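Local coordinates for protein glycoside Hydrolase (Bacteroides plebeius, PDB 5T3B) that probably hydrolyses glycosidic bonds in a carbohydrate substrate, as a member of glycoside hydrolase family 50, at residues R102-S107 / W112-E117; Y121-I126 / D245-F250; L218-G223 / N304-I309. All coordinates share one frame; numbering follows the deposited sequence.

Contact 1 of 3, residues R102-S107 / W112-E117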
ATOM      1  N   ARG A 102     -14.901   7.304   0.045  1.00  8.85           N
ATOM      2  CA  ARG A 102     -15.630   6.023   0.181  1.00  8.86           C
ATOM      3  C   ARG A 102     -15.265   5.114  -0.992  1.00  9.05           C
ATOM      4  O   ARG A 102     -14.513   5.527  -1.861  1.00 10.33           O
ATOM      5  CB  ARG A 102     -17.141   6.286   0.254  1.00 10.03           C
ATOM      6  CG  ARG A 102     -17.720   6.792  -1.026  1.00 10.46           C
ATOM      7  CD  ARG A 102     -19.178   7.233  -0.861  1.00 12.25           C
ATOM      8  NE  ARG A 102     -19.819   7.535  -2.091  1.00 13.64           N
ATOM      9  CZ  ARG A 102     -20.233   6.640  -2.950  1.00 15.71           C
ATOM     10  NH1 ARG A 102     -20.170   5.325  -2.674  1.00 17.71           N
ATOM     11  NH2 ARG A 102     -20.704   7.026  -4.109  1.00 17.72           N
ATOM     12  N   VAL A 103     -15.795   3.887  -1.005  1.00  9.42           N
ATOM     13  CA  VAL A 103     -15.488   2.915  -2.012  1.00  9.79           C
ATOM     14  C   VAL A 103     -16.716   2.645  -2.849  1.00 10.39           C
ATOM     15  O   VAL A 103     -17.788   2.369  -2.291  1.00 12.33           O
ATOM     16  CB  VAL A 103     -14.932   1.626  -1.401  1.00 10.43           C
ATOM     17  CG1 VAL A 103     -14.562   0.629  -2.449  1.00 13.88           C
ATOM     18  CG2 VAL A 103     -13.765   1.930  -0.484  1.00 11.55           C
ATOM     19  N   GLU A 104     -16.548   2.622  -4.175  1.00 11.61           N
ATOM     20  CA  GLU A 104     -17.593   2.290  -5.131  1.00 12.48           C
ATOM     21  C   GLU A 104     -17.153   1.164  -6.118  1.00 14.64           C
ATOM     22  O   GLU A 104     -16.024   0.809  -6.209  1.00 13.89           O
ATOM     23  CB  GLU A 104     -17.839   3.513  -5.973  1.00 16.78           C
ATOM     24  CG  GLU A 104     -18.989   4.319  -5.429  1.00 23.75           C
ATOM     25  CD  GLU A 104     -20.324   3.706  -5.753  1.00 22.26           C
ATOM     26  OE1 GLU A 104     -21.281   4.284  -5.318  1.00 34.12           O
ATOM     27  OE2 GLU A 104     -20.410   2.650  -6.401  1.00 30.84           O
ATOM     28  N   LYS A 105     -18.084   0.675  -6.958  1.00 17.40           N
ATOM     29  CA  LYS A 105     -17.769  -0.275  -8.052  1.00 19.04           C
ATOM     30  C   LYS A 105     -18.633   0.101  -9.248  1.00 16.89           C
ATOM     31  O   LYS A 105     -19.839   0.349  -9.088  1.00 25.49           O
ATOM     32  CB  LYS A 105     -17.952  -1.768  -7.602  1.00 21.90           C
ATOM     33  CG  LYS A 105     -17.671  -2.753  -8.731  1.00 25.92           C
ATOM     34  CD  LYS A 105     -17.262  -4.215  -8.427  1.00 23.06           C
ATOM     35  CE  LYS A 105     -18.112  -5.139  -7.634  1.00 30.60           C
ATOM     36  NZ  LYS A 105     -17.247  -6.293  -7.262  1.00 40.27           N
ATOM     37  N   ASN A 106     -18.009   0.180 -10.409  1.00 17.41           N
ATOM     38  CA  ASN A 106     -18.720   0.570 -11.652  1.00 19.27           C
ATOM     39  C   ASN A 106     -19.327  -0.662 -12.291  1.00 20.15           C
ATOM     40  O   ASN A 106     -19.144  -1.818 -11.819  1.00 19.56           O
ATOM     41  CB  ASN A 106     -17.841   1.425 -12.653  1.00 19.41           C
ATOM     42  CG  ASN A 106     -16.803   0.650 -13.383  1.00 19.96           C
ATOM     43  OD1 ASN A 106     -16.838  -0.591 -13.394  1.00 24.60           O
ATOM     44  ND2 ASN A 106     -15.770   1.407 -14.004  1.00 23.64           N
ATOM     45  N   SER A 107     -20.058  -0.446 -13.390  1.00 21.16           N
ATOM     46  CA  SER A 107     -20.819  -1.533 -13.987  1.00 22.53           C
ATOM     47  C   SER A 107     -20.036  -2.572 -14.703  1.00 21.20           C
ATOM     48  O   SER A 107     -20.546  -3.652 -14.965  1.00 26.20           O
ATOM     49  CB  SER A 107     -21.838  -0.967 -14.967  1.00 20.71           C
ATOM     50  OG  SER A 107     -21.340  -0.206 -16.085  1.00 21.60           O
ATOM     51  N   TRP A 112     -13.517   1.744  -7.404  1.00 10.48           N
ATOM     52  CA  TRP A 112     -12.933   3.062  -7.271  1.00  9.99           C
ATOM     53  C   TRP A 112     -13.022   3.555  -5.876  1.00  9.78           C
ATOM     54  O   TRP A 112     -14.053   3.388  -5.203  1.00 12.05           O
ATOM     55  CB  TRP A 112     -13.715   4.074  -8.112  1.00 10.79           C
ATOM     56  CG  TRP A 112     -13.654   3.922  -9.580  1.00 12.36           C
ATOM     57  CD1 TRP A 112     -14.615   3.311 -10.323  1.00 16.16           C
ATOM     58  CD2 TRP A 112     -12.613   4.290 -10.495  1.00 12.15           C
ATOM     59  NE1 TRP A 112     -14.250   3.294 -11.594  1.00 19.40           N
ATOM     60  CE2 TRP A 112     -13.047   3.917 -11.755  1.00 14.37           C
ATOM     61  CE3 TRP A 112     -11.403   4.929 -10.373  1.00 12.59           C
ATOM     62  CZ2 TRP A 112     -12.311   4.152 -12.908  1.00 15.79           C
ATOM     63  CZ3 TRP A 112     -10.676   5.181 -11.543  1.00 12.86           C
ATOM     64  CH2 TRP A 112     -11.142   4.769 -12.772  1.00 14.17           C
ATOM     65  N   ILE A 113     -11.964   4.210  -5.404  1.00  8.95           N
ATOM     66  CA  ILE A 113     -12.167   5.187  -4.336  1.00  8.93           C
ATOM     67  C   ILE A 113     -12.888   6.402  -4.945  1.00  9.61           C
ATOM     68  O   ILE A 113     -12.533   6.840  -6.023  1.00 11.24           O
ATOM     69  CB  ILE A 113     -10.829   5.615  -3.720  1.00 10.35           C
ATOM     70  CG1 ILE A 113     -10.174   4.428  -3.070  1.00 13.95           C
ATOM     71  CG2 ILE A 113     -10.995   6.833  -2.791  1.00 12.39           C
ATOM     72  CD1 ILE A 113     -10.862   3.923  -1.940  1.00 17.29           C
ATOM     73  N   VAL A 114     -13.884   6.907  -4.195  1.00  9.26           N
ATOM     74  CA  VAL A 114     -14.657   8.094  -4.614  1.00 10.70           C
ATOM     75  C   VAL A 114     -14.369   9.159  -3.566  1.00  9.01           C
ATOM     76  O   VAL A 114     -14.370   8.891  -2.354  1.00 10.08           O
ATOM     77  CB  VAL A 114     -16.166   7.708  -4.688  1.00 15.79           C
ATOM     78  CG1 VAL A 114     -17.112   8.872  -4.712  1.00 18.52           C
ATOM     79  CG2 VAL A 114     -16.280   6.749  -5.916  1.00 17.94           C
ATOM     80  N   ASP A 115     -14.135  10.383  -4.058  1.00  8.70           N
ATOM     81  CA  ASP A 115     -13.830  11.504  -3.211  1.00  9.20           C
ATOM     82  C   ASP A 115     -15.059  12.106  -2.553  1.00  8.66           C
ATOM     83  O   ASP A 115     -16.187  11.662  -2.827  1.00  9.97           O
ATOM     84  CB  ASP A 115     -12.946  12.510  -3.978  1.00  9.42           C
ATOM     85  CG  ASP A 115     -13.687  13.384  -4.953  1.00  9.44           C
ATOM     86  OD1 ASP A 115     -14.909  13.551  -4.910  1.00 10.16           O
ATOM     87  OD2 ASP A 115     -12.942  13.969  -5.817  1.00 11.72           O
ATOM     88  N   PRO A 116     -14.876  13.055  -1.658  1.00  8.85           N
ATOM     89  CA  PRO A 116     -16.051  13.617  -0.956  1.00  9.80           C
ATOM     90  C   PRO A 116     -17.173  14.172  -1.858  1.00 11.03           C
ATOM     91  O   PRO A 116     -18.296  14.239  -1.398  1.00 12.17           O
ATOM     92  CB  PRO A 116     -15.443  14.724  -0.140  1.00 10.60           C
ATOM     93  CG  PRO A 116     -14.067  14.161   0.264  1.00 11.60           C
ATOM     94  CD  PRO A 116     -13.624  13.506  -1.024  1.00 10.91           C
ATOM     95  N   GLU A 117     -16.810  14.576  -3.067  1.00 10.12           N
ATOM     96  CA  GLU A 117     -17.770  15.129  -4.048  1.00 11.21           C
ATOM     97  C   GLU A 117     -18.280  14.088  -5.038  1.00 12.04           C
ATOM     98  O   GLU A 117     -19.041  14.417  -5.911  1.00 13.75           O
ATOM     99  CB  GLU A 117     -17.116  16.291  -4.770  1.00 12.72           C
ATOM    100  CG  GLU A 117     -16.802  17.432  -3.851  1.00 14.80           C
ATOM    101  CD  GLU A 117     -16.083  18.594  -4.531  1.00 15.40           C
ATOM    102  OE1 GLU A 117     -16.521  19.002  -5.662  1.00 18.28           O
ATOM    103  OE2 GLU A 117     -15.154  19.163  -3.903  1.00 16.95           O
TER
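Arg102 and Val114 form a hydrogen-bonded antiparallel pair: Val114 N reaches Arg102 O at 2.8 Å with an N-H...O angle of 174°, and Arg102 N returns a bond to Val114 O. Glu104 and Trp112 make the second such pair, Glu104 N to Trp112 O also at 2.8 Å. Between them Val103 and Ile113 are the non-hydrogen-bonded pair, touching on the face opposite Arg102, Glu104, Trp112 and Val114 through Val103 CG2 and Ile113 CD1, 3.8 Å apart. The two branches of Val114 have different neighbours. CG1 lies beside the Arg102 side chain, 4.0 Å from NE, with Val114 CB over one guanidinium face, while CG2 packs on Glu104 CB at 3.6 Å. Arg102 sets off with CG between the backbone N and the carbonyl carbon (chi1 68°), then runs extended alongside Val114. Its end is steered by a salt bridge: Arg102 NH1 and NH2 both grip Glu104 OE1, each 3.1 Å away and in the guanidinium plane, and NH2 also bonds Lys96 O. Asn106 ND2 sits at the edge of the Trp112 ring, a contact between two donors and not a hydrogen bond; Asn106 OD1 instead accepts from Arg110 N within the turn. The 134° between the directions of the short segments 102-105 and 112-114 reflects marked twist, and the two paired strands joined by a short connection are a classic beta hairpin.

Contact 2 of 3, residues Y121-I126 / D245-F250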
ATOM      1  N   TYR A 121     -11.308   8.852  -7.570  1.00  8.99           N
ATOM      2  CA  TYR A 121      -9.940   9.167  -7.251  1.00  8.85           C
ATOM      3  C   TYR A 121      -9.122   7.908  -7.376  1.00  8.93           C
ATOM      4  O   TYR A 121      -9.216   7.030  -6.502  1.00 10.36           O
ATOM      5  CB  TYR A 121      -9.790   9.735  -5.825  1.00  9.04           C
ATOM      6  CG  TYR A 121      -8.360   9.914  -5.396  1.00  8.80           C
ATOM      7  CD1 TYR A 121      -7.452  10.585  -6.229  1.00  9.25           C
ATOM      8  CD2 TYR A 121      -7.888   9.336  -4.227  1.00  9.53           C
ATOM      9  CE1 TYR A 121      -6.124  10.671  -5.924  1.00  9.31           C
ATOM     10  CE2 TYR A 121      -6.529   9.432  -3.898  1.00  9.33           C
ATOM     11  CZ  TYR A 121      -5.665  10.099  -4.741  1.00  8.93           C
ATOM     12  OH  TYR A 121      -4.305  10.151  -4.475  1.00 10.11           O
ATOM     13  N   TYR A 122      -8.300   7.799  -8.397  1.00  8.14           N
ATOM     14  CA  TYR A 122      -7.383   6.697  -8.543  1.00  8.27           C
ATOM     15  C   TYR A 122      -6.206   6.989  -7.644  1.00  7.06           C
ATOM     16  O   TYR A 122      -5.526   8.010  -7.806  1.00  8.44           O
ATOM     17  CB  TYR A 122      -6.974   6.474 -10.001  1.00  9.24           C
ATOM     18  CG  TYR A 122      -6.304   5.139 -10.160  1.00  8.72           C
ATOM     19  CD1 TYR A 122      -7.035   3.978 -10.245  1.00  9.42           C
ATOM     20  CD2 TYR A 122      -4.916   5.006 -10.083  1.00  8.58           C
ATOM     21  CE1 TYR A 122      -6.429   2.746 -10.312  1.00  8.89           C
ATOM     22  CE2 TYR A 122      -4.316   3.753 -10.115  1.00  9.01           C
ATOM     23  CZ  TYR A 122      -5.079   2.610 -10.258  1.00  8.68           C
ATOM     24  OH  TYR A 122      -4.480   1.389 -10.305  1.00  9.45           O
ATOM     25  N   VAL A 123      -5.950   6.129  -6.650  1.00  8.25           N
ATOM     26  CA  VAL A 123      -4.972   6.483  -5.630  1.00  8.08           C
ATOM     27  C   VAL A 123      -3.565   6.476  -6.232  1.00  7.56           C
ATOM     28  O   VAL A 123      -3.118   5.454  -6.778  1.00  8.04           O
ATOM     29  CB  VAL A 123      -5.004   5.535  -4.417  1.00  8.84           C
ATOM     30  CG1 VAL A 123      -3.979   5.960  -3.403  1.00 10.00           C
ATOM     31  CG2 VAL A 123      -6.405   5.527  -3.808  1.00 10.74           C
ATOM     32  N   ARG A 124      -2.851   7.614  -6.098  1.00  7.70           N
ATOM     33  CA  ARG A 124      -1.433   7.739  -6.445  1.00  7.02           C
ATOM     34  C   ARG A 124      -0.776   8.462  -5.293  1.00  7.30           C
ATOM     35  O   ARG A 124      -0.908   9.660  -5.151  1.00  8.40           O
ATOM     36  CB  ARG A 124      -1.278   8.447  -7.780  1.00  8.13           C
ATOM     37  CG  ARG A 124      -1.656   7.586  -8.985  1.00  7.96           C
ATOM     38  CD  ARG A 124      -2.265   8.390 -10.126  1.00  8.12           C
ATOM     39  NE  ARG A 124      -3.551   8.932  -9.679  1.00  7.19           N
ATOM     40  CZ  ARG A 124      -4.088  10.086 -10.038  1.00  7.55           C
ATOM     41  NH1 ARG A 124      -3.608  10.758 -11.075  1.00  9.93           N
ATOM     42  NH2 ARG A 124      -5.113  10.548  -9.342  1.00  9.35           N
ATOM     43  N   GLY A 125      -0.145   7.666  -4.416  1.00  7.48           N
ATOM     44  CA  GLY A 125       0.407   8.167  -3.208  1.00  8.11           C
ATOM     45  C   GLY A 125       1.919   8.032  -3.089  1.00  7.05           C
ATOM     46  O   GLY A 125       2.559   7.337  -3.861  1.00  7.94           O
ATOM     47  N   ILE A 126       2.422   8.728  -2.074  1.00  7.72           N
ATOM     48  CA  ILE A 126       3.828   8.694  -1.702  1.00  7.84           C
ATOM     49  C   ILE A 126       3.927   8.313  -0.223  1.00  7.32           C
ATOM     50  O   ILE A 126       3.216   8.891   0.608  1.00  8.61           O
ATOM     51  CB  ILE A 126       4.497  10.056  -1.946  1.00  9.52           C
ATOM     52  CG1 ILE A 126       4.443  10.423  -3.385  1.00 11.10           C
ATOM     53  CG2 ILE A 126       5.913  10.064  -1.350  1.00 11.52           C
ATOM     54  CD1 ILE A 126       5.371   9.708  -4.217  1.00 13.54           C
ATOM     55  N   ASP A 245     -10.191  15.231   4.507  1.00 10.17           N
ATOM     56  CA  ASP A 245      -8.904  15.098   3.783  1.00 10.63           C
ATOM     57  C   ASP A 245      -8.120  13.892   4.184  1.00  9.75           C
ATOM     58  O   ASP A 245      -6.997  13.711   3.695  1.00 11.03           O
ATOM     59  CB  ASP A 245      -8.108  16.379   3.956  1.00 11.13           C
ATOM     60  CG  ASP A 245      -8.805  17.547   3.262  1.00 12.41           C
ATOM     61  OD1 ASP A 245      -9.385  17.370   2.152  1.00 15.88           O
ATOM     62  OD2 ASP A 245      -8.780  18.662   3.867  1.00 14.28           O
ATOM     63  N   VAL A 246      -8.696  13.051   5.008  1.00  9.90           N
ATOM     64  CA  VAL A 246      -8.108  11.779   5.399  1.00  9.33           C
ATOM     65  C   VAL A 246      -8.679  10.674   4.531  1.00  9.30           C
ATOM     66  O   VAL A 246      -9.869  10.431   4.487  1.00 11.12           O
ATOM     67  CB  VAL A 246      -8.308  11.559   6.895  1.00  9.78           C
ATOM     68  CG1 VAL A 246      -7.843  10.166   7.290  1.00 10.28           C
ATOM     69  CG2 VAL A 246      -7.672  12.608   7.726  1.00 10.56           C
ATOM     70  N   LEU A 247      -7.811  10.046   3.716  1.00  8.98           N
ATOM     71  CA  LEU A 247      -8.201   8.969   2.826  1.00  9.55           C
ATOM     72  C   LEU A 247      -8.706   7.774   3.637  1.00  9.60           C
ATOM     73  O   LEU A 247      -9.682   7.126   3.284  1.00 11.10           O
ATOM     74  CB  LEU A 247      -7.027   8.587   1.929  1.00 11.58           C
ATOM     75  CG  LEU A 247      -7.170   7.507   0.930  1.00 13.04           C
ATOM     76  CD1 LEU A 247      -8.261   7.879  -0.072  1.00 17.63           C
ATOM     77  CD2 LEU A 247      -5.861   7.300   0.210  1.00 16.44           C
ATOM     78  N   GLY A 248      -8.013   7.436   4.714  1.00  8.88           N
ATOM     79  CA  GLY A 248      -8.305   6.325   5.581  1.00  7.91           C
ATOM     80  C   GLY A 248      -7.110   6.056   6.433  1.00  7.97           C
ATOM     81  O   GLY A 248      -6.205   6.863   6.527  1.00  8.89           O
ATOM     82  N   PHE A 249      -7.087   4.879   7.109  1.00  7.79           N
ATOM     83  CA  PHE A 249      -5.932   4.552   7.970  1.00  8.03           C
ATOM     84  C   PHE A 249      -5.531   3.100   7.838  1.00  7.21           C
ATOM     85  O   PHE A 249      -6.330   2.231   7.496  1.00  7.61           O
ATOM     86  CB  PHE A 249      -6.216   4.861   9.444  1.00  7.73           C
ATOM     87  CG  PHE A 249      -7.199   3.908  10.120  1.00  7.60           C
ATOM     88  CD1 PHE A 249      -8.574   4.040   9.919  1.00  8.54           C
ATOM     89  CD2 PHE A 249      -6.748   2.924  10.952  1.00  8.35           C
ATOM     90  CE1 PHE A 249      -9.461   3.192  10.504  1.00  9.89           C
ATOM     91  CE2 PHE A 249      -7.638   2.084  11.549  1.00  9.38           C
ATOM     92  CZ  PHE A 249      -8.999   2.185  11.300  1.00  9.87           C
ATOM     93  N   PHE A 250      -4.268   2.860   8.164  1.00  6.75           N
ATOM     94  CA  PHE A 250      -3.730   1.514   8.265  1.00  7.17           C
ATOM     95  C   PHE A 250      -3.553   1.201   9.737  1.00  7.00           C
ATOM     96  O   PHE A 250      -3.095   2.043  10.509  1.00  7.73           O
ATOM     97  CB  PHE A 250      -2.364   1.399   7.588  1.00  6.63           C
ATOM     98  CG  PHE A 250      -2.366   1.970   6.198  1.00  6.05           C
ATOM     99  CD1 PHE A 250      -2.924   1.268   5.130  1.00  7.44           C
ATOM    100  CD2 PHE A 250      -1.864   3.240   5.970  1.00  6.67           C
ATOM    101  CE1 PHE A 250      -2.980   1.836   3.896  1.00  7.30           C
ATOM    102  CE2 PHE A 250      -1.934   3.824   4.728  1.00  8.10           C
ATOM    103  CZ  PHE A 250      -2.472   3.124   3.698  1.00  7.46           C
TER
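Strand 120-126 runs parallel to strands 163-165 and 432-437, a pairing consistent with the (beta/alpha)8 barrel of clan GH-A glycosidases, and the side of the strand carrying Tyr121 and Val123 meets Leu247. The second segment, 245-250, has no regular secondary structure, and the CA atoms of Val123 and Leu247 are still 9.4 Å apart, so this is side-chain packing across an interior and not strand pairing. Leu247 does all the reaching from its side. Its CG stands anti to the backbone N (chi1 180°), which sends the forked end out toward the strand, and each methyl of the fork has its own partner. Leu247 CD1 comes to the edge of the Tyr121 ring, near the ring plane, 4.4 Å from Tyr121 CD2. Leu247 CD2 faces Val123, 4.3 Å from Val123 CG1. These are loose van der Waals approaches, and the two segments bury 95 Å² in all.

What positions the tyrosine lies on its own strand. The ring folds back under the chain, with Val123 N 4.3 Å above its plane and over its centre. The hydroxyl then takes a weak bond from Arg124 N, 3.3 Å to Tyr121 OH, while its stronger polar partner is Ser163 OG on the adjoining strand. Arg124 itself turns the other way: Arg124 NE and NH2 both clasp Tyr122 O, at 2.9 Å for NE, and NH1 bonds Tyr79 OH and Asn469 O. Tyr121 and Val123 thus meet Leu247 while Tyr122 and Arg124 turn to helix 472-480, an arrangement consistent with a barrel strand set between the interior and the surrounding helices.

Contact 3 of 3, residues L218-G223 / N304-I309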
ATOM      1  N   LEU A 218      -2.051 -11.758  19.974  1.00 10.71           N
ATOM      2  CA  LEU A 218      -2.725 -10.879  20.910  1.00 11.08           C
ATOM      3  C   LEU A 218      -4.236 -10.731  20.671  1.00 10.51           C
ATOM      4  O   LEU A 218      -4.995 -10.394  21.579  1.00 11.90           O
ATOM      5  CB  LEU A 218      -2.081  -9.510  20.903  1.00 11.45           C
ATOM      6  CG  LEU A 218      -0.685  -9.437  21.467  1.00 12.88           C
ATOM      7  CD1 LEU A 218      -0.015  -8.123  21.109  1.00 13.93           C
ATOM      8  CD2 LEU A 218      -0.648  -9.668  22.971  1.00 13.89           C
ATOM      9  N   VAL A 219      -4.679 -11.098  19.447  1.00 10.33           N
ATOM     10  CA  VAL A 219      -6.113 -11.011  19.186  1.00 10.64           C
ATOM     11  C   VAL A 219      -6.925 -12.027  20.009  1.00 11.63           C
ATOM     12  O   VAL A 219      -8.126 -11.841  20.147  1.00 12.80           O
ATOM     13  CB  VAL A 219      -6.447 -11.214  17.708  1.00 11.08           C
ATOM     14  CG1 VAL A 219      -5.746 -10.190  16.852  1.00 10.94           C
ATOM     15  CG2 VAL A 219      -6.117 -12.624  17.204  1.00 12.03           C
ATOM     16  N   PHE A 220      -6.261 -12.989  20.612  1.00 11.31           N
ATOM     17  CA  PHE A 220      -6.939 -13.947  21.479  1.00 11.77           C
ATOM     18  C   PHE A 220      -6.939 -13.551  22.925  1.00 13.43           C
ATOM     19  O   PHE A 220      -7.523 -14.270  23.766  1.00 14.49           O
ATOM     20  CB  PHE A 220      -6.297 -15.316  21.330  1.00 11.78           C
ATOM     21  CG  PHE A 220      -6.351 -15.855  19.916  1.00 12.27           C
ATOM     22  CD1 PHE A 220      -7.561 -16.283  19.382  1.00 14.15           C
ATOM     23  CD2 PHE A 220      -5.204 -15.923  19.112  1.00 13.22           C
ATOM     24  CE1 PHE A 220      -7.636 -16.758  18.103  1.00 14.99           C
ATOM     25  CE2 PHE A 220      -5.300 -16.388  17.821  1.00 12.16           C
ATOM     26  CZ  PHE A 220      -6.512 -16.821  17.328  1.00 13.23           C
ATOM     27  N   TYR A 221      -6.262 -12.445  23.253  1.00 12.61           N
ATOM     28  CA  TYR A 221      -6.162 -12.025  24.640  1.00 13.69           C
ATOM     29  C   TYR A 221      -7.420 -11.303  25.083  1.00 13.48           C
ATOM     30  O   TYR A 221      -8.110 -10.649  24.273  1.00 14.06           O
ATOM     31  CB  TYR A 221      -4.918 -11.148  24.835  1.00 14.18           C
ATOM     32  CG  TYR A 221      -3.598 -11.866  24.862  1.00 14.75           C
ATOM     33  CD1 TYR A 221      -3.219 -12.770  23.897  1.00 12.87           C
ATOM     34  CD2 TYR A 221      -2.714 -11.630  25.917  1.00 15.89           C
ATOM     35  CE1 TYR A 221      -1.980 -13.428  23.958  1.00 15.76           C
ATOM     36  CE2 TYR A 221      -1.498 -12.292  26.003  1.00 15.72           C
ATOM     37  CZ  TYR A 221      -1.112 -13.166  25.025  1.00 15.95           C
ATOM     38  OH  TYR A 221       0.063 -13.843  25.059  1.00 17.91           O
ATOM     39  N   ASP A 222      -7.680 -11.386  26.391  1.00 15.99           N
ATOM     40  CA  ASP A 222      -8.842 -10.718  26.926  1.00 17.39           C
ATOM     41  C   ASP A 222      -8.777  -9.211  26.588  1.00 15.51           C
ATOM     42  O   ASP A 222      -7.756  -8.572  26.769  1.00 17.08           O
ATOM     43  CB  ASP A 222      -8.923 -10.891  28.425  1.00 22.09           C
ATOM     44  CG  ASP A 222      -9.436 -12.313  28.838  1.00 27.67           C
ATOM     45  OD1 ASP A 222      -9.702 -13.205  27.991  1.00 35.02           O
ATOM     46  OD2 ASP A 222      -9.624 -12.533  30.028  1.00 43.65           O
ATOM     47  N   GLY A 223      -9.901  -8.682  26.093  1.00 13.60           N
ATOM     48  CA  GLY A 223     -10.053  -7.259  25.939  1.00 13.93           C
ATOM     49  C   GLY A 223      -9.678  -6.678  24.577  1.00 11.84           C
ATOM     50  O   GLY A 223      -9.797  -5.479  24.390  1.00 13.64           O
ATOM     51  N   ASN A 304      -2.634 -22.246   7.195  1.00 12.82           N
ATOM     52  CA  ASN A 304      -3.203 -21.149   6.451  1.00 12.89           C
ATOM     53  C   ASN A 304      -4.565 -20.811   6.983  1.00 12.14           C
ATOM     54  O   ASN A 304      -4.889 -19.618   7.126  1.00 12.85           O
ATOM     55  CB  ASN A 304      -3.228 -21.446   4.966  1.00 14.12           C
ATOM     56  CG  ASN A 304      -1.854 -21.441   4.361  1.00 16.33           C
ATOM     57  OD1 ASN A 304      -0.877 -20.969   4.959  1.00 17.58           O
ATOM     58  ND2 ASN A 304      -1.738 -22.098   3.237  1.00 20.18           N
ATOM     59  N   GLU A 305      -5.405 -21.820   7.265  1.00 12.94           N
ATOM     60  CA  GLU A 305      -6.694 -21.576   7.864  1.00 14.42           C
ATOM     61  C   GLU A 305      -6.603 -20.901   9.212  1.00 12.36           C
ATOM     62  O   GLU A 305      -7.338 -19.950   9.500  1.00 13.16           O
ATOM     63  CB  GLU A 305      -7.476 -22.885   7.996  1.00 15.94           C
ATOM     64  CG  GLU A 305      -8.890 -22.629   8.445  1.00 19.97           C
ATOM     65  CD  GLU A 305      -9.742 -23.880   8.533  1.00 27.14           C
ATOM     66  OE1 GLU A 305      -9.257 -24.968   8.154  1.00 29.59           O
ATOM     67  OE2 GLU A 305     -10.904 -23.759   9.031  1.00 35.29           O
ATOM     68  N   PHE A 306      -5.677 -21.368  10.045  1.00 13.26           N
ATOM     69  CA  PHE A 306      -5.500 -20.760  11.363  1.00 12.77           C
ATOM     70  C   PHE A 306      -5.079 -19.291  11.254  1.00 10.85           C
ATOM     71  O   PHE A 306      -5.587 -18.445  11.980  1.00 11.80           O
ATOM     72  CB  PHE A 306      -4.505 -21.557  12.225  1.00 13.36           C
ATOM     73  CG  PHE A 306      -4.294 -20.970  13.570  1.00 13.19           C
ATOM     74  CD1 PHE A 306      -5.265 -21.062  14.528  1.00 13.98           C
ATOM     75  CD2 PHE A 306      -3.155 -20.266  13.840  1.00 13.42           C
ATOM     76  CE1 PHE A 306      -5.072 -20.443  15.767  1.00 14.88           C
ATOM     77  CE2 PHE A 306      -2.966 -19.616  15.034  1.00 16.18           C
ATOM     78  CZ  PHE A 306      -3.900 -19.739  16.036  1.00 14.36           C
ATOM     79  N   ALA A 307      -4.122 -19.011  10.348  1.00 12.00           N
ATOM     80  CA  ALA A 307      -3.743 -17.639  10.113  1.00 11.86           C
ATOM     81  C   ALA A 307      -4.950 -16.778   9.703  1.00 10.86           C
ATOM     82  O   ALA A 307      -5.068 -15.621  10.077  1.00 11.88           O
ATOM     83  CB  ALA A 307      -2.611 -17.598   9.075  1.00 12.37           C
ATOM     84  N   GLY A 308      -5.829 -17.339   8.870  1.00 10.83           N
ATOM     85  CA  GLY A 308      -7.070 -16.692   8.503  1.00 11.45           C
ATOM     86  C   GLY A 308      -7.978 -16.370   9.679  1.00 10.91           C
ATOM     87  O   GLY A 308      -8.625 -15.332   9.706  1.00 12.60           O
ATOM     88  N   ILE A 309      -8.082 -17.290  10.648  1.00 11.77           N
ATOM     89  CA  ILE A 309      -8.853 -17.054  11.868  1.00 11.78           C
ATOM     90  C   ILE A 309      -8.256 -15.900  12.653  1.00 11.41           C
ATOM     91  O   ILE A 309      -8.976 -15.001  13.125  1.00 11.88           O
ATOM     92  CB  ILE A 309      -8.947 -18.334  12.760  1.00 14.38           C
ATOM     93  CG1 ILE A 309      -9.838 -19.350  12.034  1.00 16.53           C
ATOM     94  CG2 ILE A 309      -9.420 -17.979  14.142  1.00 16.46           C
ATOM     95  CD1 ILE A 309      -9.720 -20.704  12.606  1.00 20.61           C
TER
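An aromatic contact between Phe220 and Phe306, with Ile309 at its fringe, joins the 3-10 turn that leads toward helix 224-232 to the side of the long helix 300-324. It lies among helices at the periphery of what is probably a (beta/alpha)8-type catalytic domain, its centre about 23 Å from the centre of the chain. The two phenylalanines approach from opposite directions and touch through Phe220 CE2 and CZ and Phe306 CZ: Phe220 CE2 is 4.0 Å from Phe306 CZ, and Phe220 CZ is 4.1 Å from the same atom. The rings meet obliquely. On the helix, Phe306 extends with CG anti to the backbone N (chi1 180°), which carries the ring off the helix surface toward the turn. That ring also meets Phe285 on helix 277-288 and Phe268 on helix 264-269, making Phe220 one member of a wider aromatic cluster.

The turn presents Phe220 in a defined way. Tyr221 N bonds Leu218 O at 2.9 Å, closing the 3-10 turn around it, and Val219 CG2 rests 3.8 Å above one face of the Phe220 ring, toward its rim. Helix 300-324 contributes a second touch one turn after Phe306, where Ile309 and Phe306 fall on the same flank. There Ile309 CG2 comes to the edge of the phenyl, near its plane, 4.5 Å from Phe220 CZ.

Contacts 1 and 2 are neighbours, their centres 12 Å apart, because strands 111-114 and 120-126 are adjacent in the sheet. A probable backbone hydrogen bond, Ile113 O to Tyr121 N at 2.8 Å, ties them, and Ile113 CG2 lies 4.0 Å from Leu247 CD1, so the hairpin of contact 1 also reaches the apolar side of contact 2. Contact 3 is remote: its centre is about 31 Å from that of contact 1 and 28 Å from that of contact 2, with nearest atoms about 21 and 14 Å away. The side chain of Trp112 is about 4 Å from a bound 1,2-ethanediol, probably from the crystallisation liquor and not by itself proof of a substrate site.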